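Local coordinates for protein citryl-CoA lyase (Hydrogenobacter thermophilus, PDB 6HXP) that probably cleaves citryl-CoA to acetyl-CoA and oxaloacetate, as a coenzyme A-binding lyase of the citrate synthase family, at residues I110-V124 against H165-Q179. Residues are numbered along the deposited sequence; the frame is centred on the assembly and turned at random.
Sequences IQEGVSSKRSVEDIV and HCKFAEDVAEEIGRQ
F168 drives its ring between helices 101-116 and 120-129, with G113 and V114 backbone over one face and V172 CG2 of its own helix over the other. Its tip, CZ, lies 3.5 Å from G113 CA, so close that the glycine backbone lies directly against the ring. With chi1 at -179°, F168 CG lies anti to its own N, and the ring reaches I123 CD1 at its edge, while V114 CG2 packs on F168 CB at 3.5 Å. V120 is a knob among F168, D171, V172 and E175; V124 fills the next hole, formed by V172, E175, I176 and Q179. This knobs-into-holes packing seats two successive helices, joined by a short turn, across helix 164-180 in the citrate synthase-type helical domain, and the I176 side chain approaches bound coenzyme A, nearest atoms about 5 Å apart. At one end, Q179 NE2 donates to E121 O (3.1 Å) in the carbonyl plane and, nearly straight, to E175 OE2 (2.7 Å). Replacing E175 by alanine would probably open a gap beside V124 and leave the Q179 amide only E121 O of these two acceptors, its rotation less fixed. At the other end, I110 CG2 meets the H165 ring at its edge, 3.8 Å from H165 CD2; a water links H165 NE2 to Q111 O, while E198 holds H165 ND1.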
ATOM      1  N   ILE A 110      25.351 -16.105   4.459  1.00 26.66           N
ATOM      2  CA  ILE A 110      26.502 -15.789   5.280  1.00 25.73           C
ATOM      3  C   ILE A 110      26.403 -16.475   6.644  1.00 30.01           C
ATOM      4  O   ILE A 110      27.378 -17.083   7.108  1.00 30.16           O
ATOM      5  CB  ILE A 110      26.699 -14.264   5.409  1.00 26.17           C
ATOM      6  CG1 ILE A 110      27.090 -13.678   4.053  1.00 26.77           C
ATOM      7  CG2 ILE A 110      27.763 -13.944   6.466  1.00 28.24           C
ATOM      8  CD1 ILE A 110      26.947 -12.205   3.979  1.00 27.86           C
ATOM      9  N   GLN A 111      25.227 -16.428   7.271  1.00 27.37           N
ATOM     10  CA  GLN A 111      25.078 -17.055   8.587  1.00 28.37           C
ATOM     11  C   GLN A 111      25.168 -18.560   8.506  1.00 31.89           C
ATOM     12  O   GLN A 111      25.854 -19.169   9.325  1.00 32.60           O
ATOM     13  CB  GLN A 111      23.787 -16.610   9.256  1.00 28.50           C
ATOM     14  CG  GLN A 111      23.835 -15.143   9.637  1.00 26.75           C
ATOM     15  CD  GLN A 111      22.535 -14.719  10.244  1.00 37.08           C
ATOM     16  OE1 GLN A 111      21.900 -15.509  10.949  1.00 42.48           O
ATOM     17  NE2 GLN A 111      22.169 -13.447  10.099  1.00 27.50           N
ATOM     18  N   GLU A 112      24.507 -19.160   7.517  1.00 30.37           N
ATOM     19  CA  GLU A 112      24.582 -20.614   7.372  1.00 32.83           C
ATOM     20  C   GLU A 112      25.977 -21.063   6.963  1.00 37.79           C
ATOM     21  O   GLU A 112      26.440 -22.109   7.419  1.00 38.67           O
ATOM     22  CB  GLU A 112      23.479 -21.130   6.430  1.00 34.82           C
ATOM     23  CG  GLU A 112      22.106 -21.005   7.078  1.00 45.67           C
ATOM     24  CD  GLU A 112      20.916 -21.462   6.257  1.00 66.50           C
ATOM     25  OE1 GLU A 112      21.113 -21.873   5.093  1.00 70.27           O
ATOM     26  OE2 GLU A 112      19.779 -21.392   6.778  1.00 58.34           O
ATOM     27  N   GLY A 113      26.657 -20.254   6.158  1.00 34.67           N
ATOM     28  CA  GLY A 113      28.024 -20.520   5.727  1.00 35.27           C
ATOM     29  C   GLY A 113      28.975 -20.560   6.897  1.00 39.16           C
ATOM     30  O   GLY A 113      29.717 -21.529   7.045  1.00 39.11           O
ATOM     31  N   VAL A 114      28.904 -19.556   7.777  1.00 35.25           N
ATOM     32  CA  VAL A 114      29.749 -19.483   8.968  1.00 36.04           C
ATOM     33  C   VAL A 114      29.448 -20.633   9.934  1.00 40.53           C
ATOM     34  O   VAL A 114      30.379 -21.242  10.460  1.00 41.55           O
ATOM     35  CB  VAL A 114      29.621 -18.097   9.655  1.00 38.24           C
ATOM     36  CG1 VAL A 114      30.205 -18.104  11.075  1.00 40.02           C
ATOM     37  CG2 VAL A 114      30.302 -17.042   8.811  1.00 36.68           C
ATOM     38  N   SER A 115      28.168 -20.916  10.189  1.00 37.68           N
ATOM     39  CA  SER A 115      27.795 -21.976  11.148  1.00 40.72           C
ATOM     40  C   SER A 115      28.055 -23.394  10.636  1.00 47.75           C
ATOM     41  O   SER A 115      28.248 -24.304  11.452  1.00 49.72           O
ATOM     42  CB  SER A 115      26.343 -21.815  11.583  1.00 45.18           C
ATOM     43  OG  SER A 115      25.436 -22.085  10.533  1.00 59.28           O
ATOM     44  N   SER A 116      28.101 -23.602   9.309  1.00 44.29           N
ATOM     45  CA  SER A 116      28.357 -24.934   8.767  1.00 46.09           C
ATOM     46  C   SER A 116      29.770 -25.427   9.068  1.00 53.43           C
ATOM     47  O   SER A 116      29.987 -26.639   9.125  1.00 54.21           O
ATOM     48  CB  SER A 116      28.150 -24.957   7.258  1.00 46.76           C
ATOM     49  OG  SER A 116      29.160 -24.217   6.591  1.00 49.86           O
ATOM     50  N   LYS A 117      30.733 -24.489   9.184  1.00 51.10           N
ATOM     51  CA  LYS A 117      32.148 -24.769   9.364  1.00 54.56           C
ATOM     52  C   LYS A 117      32.711 -25.552   8.150  1.00 61.52           C
ATOM     53  O   LYS A 117      33.748 -26.198   8.276  1.00 62.62           O
ATOM     54  CB  LYS A 117      32.431 -25.509  10.699  1.00 60.02           C
ATOM     55  CG  LYS A 117      31.919 -24.812  11.966  1.00 80.34           C
ATOM     56  CD  LYS A 117      32.588 -23.460  12.277  1.00 94.80           C
ATOM     57  CE  LYS A 117      34.016 -23.578  12.764  1.00113.20           C
ATOM     58  NZ  LYS A 117      34.648 -22.243  12.949  1.00123.35           N
ATOM     59  N   ARG A 118      32.042 -25.476   6.972  1.00 56.89           N
ATOM     60  CA  ARG A 118      32.521 -26.145   5.757  1.00 56.66           C
ATOM     61  C   ARG A 118      33.449 -25.136   5.122  1.00 55.75           C
ATOM     62  O   ARG A 118      33.321 -23.944   5.395  1.00 53.55           O
ATOM     63  CB  ARG A 118      31.381 -26.476   4.780  1.00 57.54           C
ATOM     64  CG  ARG A 118      30.481 -27.620   5.211  1.00 63.73           C
ATOM     65  CD  ARG A 118      29.252 -27.713   4.320  1.00 66.13           C
ATOM     66  NE  ARG A 118      29.600 -27.887   2.908  1.00 70.22           N
ATOM     67  CZ  ARG A 118      28.756 -27.696   1.897  1.00 84.13           C
ATOM     68  NH1 ARG A 118      27.503 -27.321   2.129  1.00 69.46           N
ATOM     69  NH2 ARG A 118      29.159 -27.873   0.646  1.00 74.62           N
ATOM     70  N   SER A 119      34.375 -25.588   4.288  1.00 50.83           N
ATOM     71  CA  SER A 119      35.325 -24.672   3.663  1.00 48.62           C
ATOM     72  C   SER A 119      34.618 -23.759   2.669  1.00 49.84           C
ATOM     73  O   SER A 119      33.629 -24.147   2.045  1.00 49.84           O
ATOM     74  CB  SER A 119      36.432 -25.442   2.943  1.00 51.52           C
ATOM     75  OG  SER A 119      35.941 -26.023   1.748  1.00 54.09           O
ATOM     76  N   VAL A 120      35.144 -22.559   2.513  1.00 46.50           N
ATOM     77  CA  VAL A 120      34.613 -21.599   1.548  1.00 44.77           C
ATOM     78  C   VAL A 120      34.700 -22.212   0.134  1.00 48.04           C
ATOM     79  O   VAL A 120      33.739 -22.124  -0.618  1.00 46.68           O
ATOM     80  CB  VAL A 120      35.336 -20.239   1.672  1.00 47.77           C
ATOM     81  CG1 VAL A 120      34.998 -19.320   0.503  1.00 47.03           C
ATOM     82  CG2 VAL A 120      34.986 -19.566   2.999  1.00 46.90           C
ATOM     83  N   GLU A 121      35.803 -22.940  -0.182  1.00 47.52           N
ATOM     84  CA  GLU A 121      35.951 -23.618  -1.473  1.00 47.48           C
ATOM     85  C   GLU A 121      34.766 -24.540  -1.777  1.00 51.28           C
ATOM     86  O   GLU A 121      34.238 -24.522  -2.892  1.00 51.26           O
ATOM     87  CB  GLU A 121      37.251 -24.443  -1.507  1.00 51.25           C
ATOM     88  CG  GLU A 121      37.516 -25.078  -2.865  1.00 63.86           C
ATOM     89  CD  GLU A 121      38.686 -26.033  -2.886  1.00 83.20           C
ATOM     90  OE1 GLU A 121      38.480 -27.209  -3.261  1.00 85.71           O
ATOM     91  OE2 GLU A 121      39.804 -25.610  -2.515  1.00 75.52           O
ATOM     92  N   ASP A 122      34.397 -25.378  -0.802  1.00 48.53           N
ATOM     93  CA  ASP A 122      33.329 -26.369  -0.949  1.00 49.22           C
ATOM     94  C   ASP A 122      31.979 -25.724  -1.105  1.00 51.26           C
ATOM     95  O   ASP A 122      31.207 -26.135  -1.981  1.00 50.84           O
ATOM     96  CB  ASP A 122      33.326 -27.354   0.241  1.00 52.01           C
ATOM     97  CG  ASP A 122      34.433 -28.401   0.195  1.00 70.07           C
ATOM     98  OD1 ASP A 122      35.136 -28.490  -0.847  1.00 71.69           O
ATOM     99  OD2 ASP A 122      34.581 -29.150   1.185  1.00 77.97           O
ATOM    100  N   ILE A 123      31.697 -24.704  -0.266  1.00 45.57           N
ATOM    101  CA  ILE A 123      30.443 -23.961  -0.322  1.00 43.01           C
ATOM    102  C   ILE A 123      30.290 -23.321  -1.706  1.00 45.29           C
ATOM    103  O   ILE A 123      29.244 -23.473  -2.318  1.00 46.72           O
ATOM    104  CB  ILE A 123      30.358 -22.915   0.821  1.00 43.42           C
ATOM    105  CG1 ILE A 123      30.150 -23.593   2.195  1.00 44.22           C
ATOM    106  CG2 ILE A 123      29.224 -21.913   0.555  1.00 42.00           C
ATOM    107  CD1 ILE A 123      30.488 -22.705   3.432  1.00 48.89           C
ATOM    108  N   VAL A 124      31.321 -22.604  -2.194  1.00 42.72           N
ATOM    109  CA  VAL A 124      31.259 -21.932  -3.507  1.00 42.75           C
ATOM    110  C   VAL A 124      31.150 -22.974  -4.643  1.00 49.67           C
ATOM    111  O   VAL A 124      30.342 -22.789  -5.552  1.00 49.76           O
ATOM    112  CB  VAL A 124      32.453 -20.960  -3.708  1.00 46.02           C
ATOM    113  CG1 VAL A 124      32.513 -20.437  -5.146  1.00 46.50           C
ATOM    114  CG2 VAL A 124      32.358 -19.793  -2.727  1.00 43.96           C
ATOM    115  N   HIS A 165      31.739 -13.135  10.222  1.00 28.15           N
ATOM    116  CA  HIS A 165      30.777 -12.963   9.134  1.00 26.08           C
ATOM    117  C   HIS A 165      31.308 -12.074   8.011  1.00 28.16           C
ATOM    118  O   HIS A 165      31.136 -12.390   6.837  1.00 27.60           O
ATOM    119  CB  HIS A 165      29.417 -12.478   9.660  1.00 25.70           C
ATOM    120  CG  HIS A 165      28.741 -13.479  10.553  1.00 28.02           C
ATOM    121  ND1 HIS A 165      28.907 -13.448  11.937  1.00 30.42           N
ATOM    122  CD2 HIS A 165      27.951 -14.526  10.235  1.00 29.99           C
ATOM    123  CE1 HIS A 165      28.212 -14.483  12.408  1.00 31.14           C
ATOM    124  NE2 HIS A 165      27.616 -15.159  11.427  1.00 31.93           N
ATOM    125  N   CYS A 166      31.957 -10.970   8.370  1.00 25.71           N
ATOM    126  CA  CYS A 166      32.585 -10.089   7.375  1.00 26.36           C
ATOM    127  C   CYS A 166      33.662 -10.865   6.615  1.00 30.07           C
ATOM    128  O   CYS A 166      33.752 -10.782   5.378  1.00 29.85           O
ATOM    129  CB  CYS A 166      33.177  -8.860   8.032  1.00 26.64           C
ATOM    130  SG  CYS A 166      31.950  -7.721   8.688  1.00 29.69           S
ATOM    131  N   LYS A 167      34.498 -11.626   7.353  1.00 28.15           N
ATOM    132  CA  LYS A 167      35.587 -12.421   6.750  1.00 29.70           C
ATOM    133  C   LYS A 167      35.048 -13.446   5.780  1.00 32.20           C
ATOM    134  O   LYS A 167      35.562 -13.566   4.662  1.00 32.51           O
ATOM    135  CB  LYS A 167      36.407 -13.128   7.842  1.00 31.12           C
ATOM    136  CG  LYS A 167      37.566 -13.962   7.298  1.00 38.95           C
ATOM    137  CD  LYS A 167      38.396 -14.531   8.416  1.00 45.06           C
ATOM    138  CE  LYS A 167      39.286 -15.708   8.021  1.00 58.24           C
ATOM    139  NZ  LYS A 167      39.883 -15.538   6.678  1.00 58.54           N
ATOM    140  N   PHE A 168      34.016 -14.189   6.201  1.00 30.83           N
ATOM    141  CA  PHE A 168      33.359 -15.183   5.349  1.00 29.92           C
ATOM    142  C   PHE A 168      32.846 -14.535   4.069  1.00 31.59           C
ATOM    143  O   PHE A 168      33.130 -15.019   2.985  1.00 32.46           O
ATOM    144  CB  PHE A 168      32.192 -15.876   6.087  1.00 30.72           C
ATOM    145  CG  PHE A 168      31.506 -16.927   5.231  1.00 31.29           C
ATOM    146  CD1 PHE A 168      32.025 -18.211   5.133  1.00 35.25           C
ATOM    147  CD2 PHE A 168      30.348 -16.625   4.520  1.00 31.46           C
ATOM    148  CE1 PHE A 168      31.419 -19.162   4.318  1.00 36.13           C
ATOM    149  CE2 PHE A 168      29.748 -17.570   3.698  1.00 33.70           C
ATOM    150  CZ  PHE A 168      30.267 -18.842   3.623  1.00 33.97           C
ATOM    151  N   ALA A 169      32.123 -13.422   4.196  1.00 27.84           N
ATOM    152  CA  ALA A 169      31.572 -12.753   3.011  1.00 27.32           C
ATOM    153  C   ALA A 169      32.667 -12.337   2.025  1.00 31.13           C
ATOM    154  O   ALA A 169      32.521 -12.518   0.815  1.00 32.32           O
ATOM    155  CB  ALA A 169      30.746 -11.546   3.423  1.00 27.44           C
ATOM    156  N   GLU A 170      33.786 -11.821   2.524  1.00 29.71           N
ATOM    157  CA  GLU A 170      34.899 -11.431   1.628  1.00 30.01           C
ATOM    158  C   GLU A 170      35.649 -12.626   1.111  1.00 35.38           C
ATOM    159  O   GLU A 170      36.082 -12.628  -0.054  1.00 36.26           O
ATOM    160  CB  GLU A 170      35.821 -10.443   2.345  1.00 30.74           C
ATOM    161  CG  GLU A 170      35.102  -9.141   2.636  1.00 34.06           C
ATOM    162  CD  GLU A 170      35.994  -7.927   2.707  1.00 46.94           C
ATOM    163  OE1 GLU A 170      36.833  -7.868   3.628  1.00 45.34           O
ATOM    164  OE2 GLU A 170      35.930  -7.096   1.775  1.00 56.66           O
ATOM    165  N   ASP A 171      35.811 -13.677   1.940  1.00 33.10           N
ATOM    166  CA  ASP A 171      36.479 -14.895   1.478  1.00 33.99           C
ATOM    167  C   ASP A 171      35.698 -15.523   0.328  1.00 37.62           C
ATOM    168  O   ASP A 171      36.310 -16.024  -0.608  1.00 39.16           O
ATOM    169  CB  ASP A 171      36.618 -15.925   2.614  1.00 36.17           C
ATOM    170  CG  ASP A 171      37.716 -15.622   3.612  1.00 42.57           C
ATOM    171  OD1 ASP A 171      38.521 -14.704   3.351  1.00 40.54           O
ATOM    172  OD2 ASP A 171      37.715 -16.242   4.697  1.00 43.14           O
ATOM    173  N   VAL A 172      34.365 -15.494   0.383  1.00 32.63           N
ATOM    174  CA  VAL A 172      33.531 -16.046  -0.692  1.00 31.99           C
ATOM    175  C   VAL A 172      33.756 -15.274  -1.997  1.00 37.26           C
ATOM    176  O   VAL A 172      33.873 -15.913  -3.043  1.00 38.51           O
ATOM    177  CB  VAL A 172      32.020 -16.087  -0.276  1.00 33.10           C
ATOM    178  CG1 VAL A 172      31.095 -16.258  -1.482  1.00 31.78           C
ATOM    179  CG2 VAL A 172      31.766 -17.177   0.765  1.00 33.32           C
ATOM    180  N   ALA A 173      33.859 -13.931  -1.958  1.00 34.18           N
ATOM    181  CA  ALA A 173      34.093 -13.177  -3.200  1.00 35.03           C
ATOM    182  C   ALA A 173      35.417 -13.595  -3.836  1.00 40.36           C
ATOM    183  O   ALA A 173      35.494 -13.820  -5.049  1.00 41.17           O
ATOM    184  CB  ALA A 173      34.129 -11.695  -2.930  1.00 34.64           C
ATOM    185  N   GLU A 174      36.454 -13.715  -3.009  1.00 37.41           N
ATOM    186  CA  GLU A 174      37.781 -14.101  -3.503  1.00 38.20           C
ATOM    187  C   GLU A 174      37.730 -15.498  -4.117  1.00 43.58           C
ATOM    188  O   GLU A 174      38.298 -15.726  -5.205  1.00 44.61           O
ATOM    189  CB  GLU A 174      38.791 -14.027  -2.341  1.00 40.49           C
ATOM    190  CG  GLU A 174      40.208 -14.444  -2.686  1.00 57.63           C
ATOM    191  CD  GLU A 174      41.247 -14.118  -1.627  1.00 96.31           C
ATOM    192  OE1 GLU A 174      40.876 -14.008  -0.435  1.00 91.97           O
ATOM    193  OE2 GLU A 174      42.441 -14.004  -1.989  1.00 99.29           O
ATOM    194  N   GLU A 175      37.031 -16.429  -3.450  1.00 40.24           N
ATOM    195  CA  GLU A 175      36.903 -17.804  -3.948  1.00 40.94           C
ATOM    196  C   GLU A 175      36.077 -17.897  -5.235  1.00 46.17           C
ATOM    197  O   GLU A 175      36.401 -18.732  -6.099  1.00 45.18           O
ATOM    198  CB  GLU A 175      36.312 -18.707  -2.863  1.00 42.41           C
ATOM    199  CG  GLU A 175      36.252 -20.176  -3.216  1.00 49.49           C
ATOM    200  CD  GLU A 175      37.599 -20.819  -3.509  1.00 63.30           C
ATOM    201  OE1 GLU A 175      38.636 -20.349  -2.985  1.00 52.47           O
ATOM    202  OE2 GLU A 175      37.604 -21.818  -4.258  1.00 50.21           O
ATOM    203  N   ILE A 176      35.019 -17.085  -5.378  1.00 43.69           N
ATOM    204  CA  ILE A 176      34.241 -17.087  -6.627  1.00 44.48           C
ATOM    205  C   ILE A 176      35.184 -16.686  -7.772  1.00 50.14           C
ATOM    206  O   ILE A 176      35.198 -17.350  -8.818  1.00 50.88           O
ATOM    207  CB  ILE A 176      32.993 -16.168  -6.562  1.00 46.60           C
ATOM    208  CG1 ILE A 176      31.959 -16.678  -5.546  1.00 46.13           C
ATOM    209  CG2 ILE A 176      32.339 -16.079  -7.942  1.00 48.45           C
ATOM    210  CD1 ILE A 176      30.928 -15.586  -5.153  1.00 42.90           C
ATOM    211  N   GLY A 177      35.994 -15.650  -7.543  1.00 47.11           N
ATOM    212  CA  GLY A 177      36.982 -15.176  -8.513  1.00 48.77           C
ATOM    213  C   GLY A 177      37.974 -16.235  -8.908  1.00 53.06           C
ATOM    214  O   GLY A 177      38.298 -16.372 -10.096  1.00 52.01           O
ATOM    215  N   ARG A 178      38.445 -16.996  -7.915  0.53 49.72           N
ATOM    216  CA  ARG A 178      39.399 -18.085  -8.090  0.53 50.32           C
ATOM    217  C   ARG A 178      38.787 -19.219  -8.929  0.53 54.88           C
ATOM    218  O   ARG A 178      39.433 -19.718  -9.854  0.53 55.93           O
ATOM    219  CB  ARG A 178      39.814 -18.601  -6.703  0.53 50.65           C
ATOM    220  CG  ARG A 178      41.082 -19.406  -6.675  0.53 64.50           C
ATOM    221  CD  ARG A 178      41.488 -19.676  -5.237  0.53 73.92           C
ATOM    222  NE  ARG A 178      42.126 -18.515  -4.604  0.53 73.91           N
ATOM    223  CZ  ARG A 178      41.713 -17.928  -3.483  0.53 81.20           C
ATOM    224  NH1 ARG A 178      42.394 -16.912  -2.971  0.53 67.15           N
ATOM    225  NH2 ARG A 178      40.609 -18.343  -2.873  0.53 63.89           N
ATOM    226  N   GLN A 179      37.543 -19.612  -8.619  1.00 50.45           N
ATOM    227  CA  GLN A 179      36.845 -20.688  -9.333  1.00 50.75           C
ATOM    228  C   GLN A 179      36.340 -20.282 -10.721  1.00 58.01           C
ATOM    229  O   GLN A 179      36.430 -21.090 -11.644  1.00 58.06           O
ATOM    230  CB  GLN A 179      35.718 -21.275  -8.479  1.00 50.75           C
ATOM    231  CG  GLN A 179      36.275 -22.079  -7.309  1.00 48.44           C
ATOM    232  CD  GLN A 179      35.235 -22.859  -6.552  1.00 57.84           C
ATOM    233  OE1 GLN A 179      34.248 -23.347  -7.105  1.00 54.93           O
ATOM    234  NE2 GLN A 179      35.437 -23.007  -5.260  1.00 46.91           N
TER
HETATM  235  O   HOH W   1      26.391 -17.752  11.825  1.00 36.92           O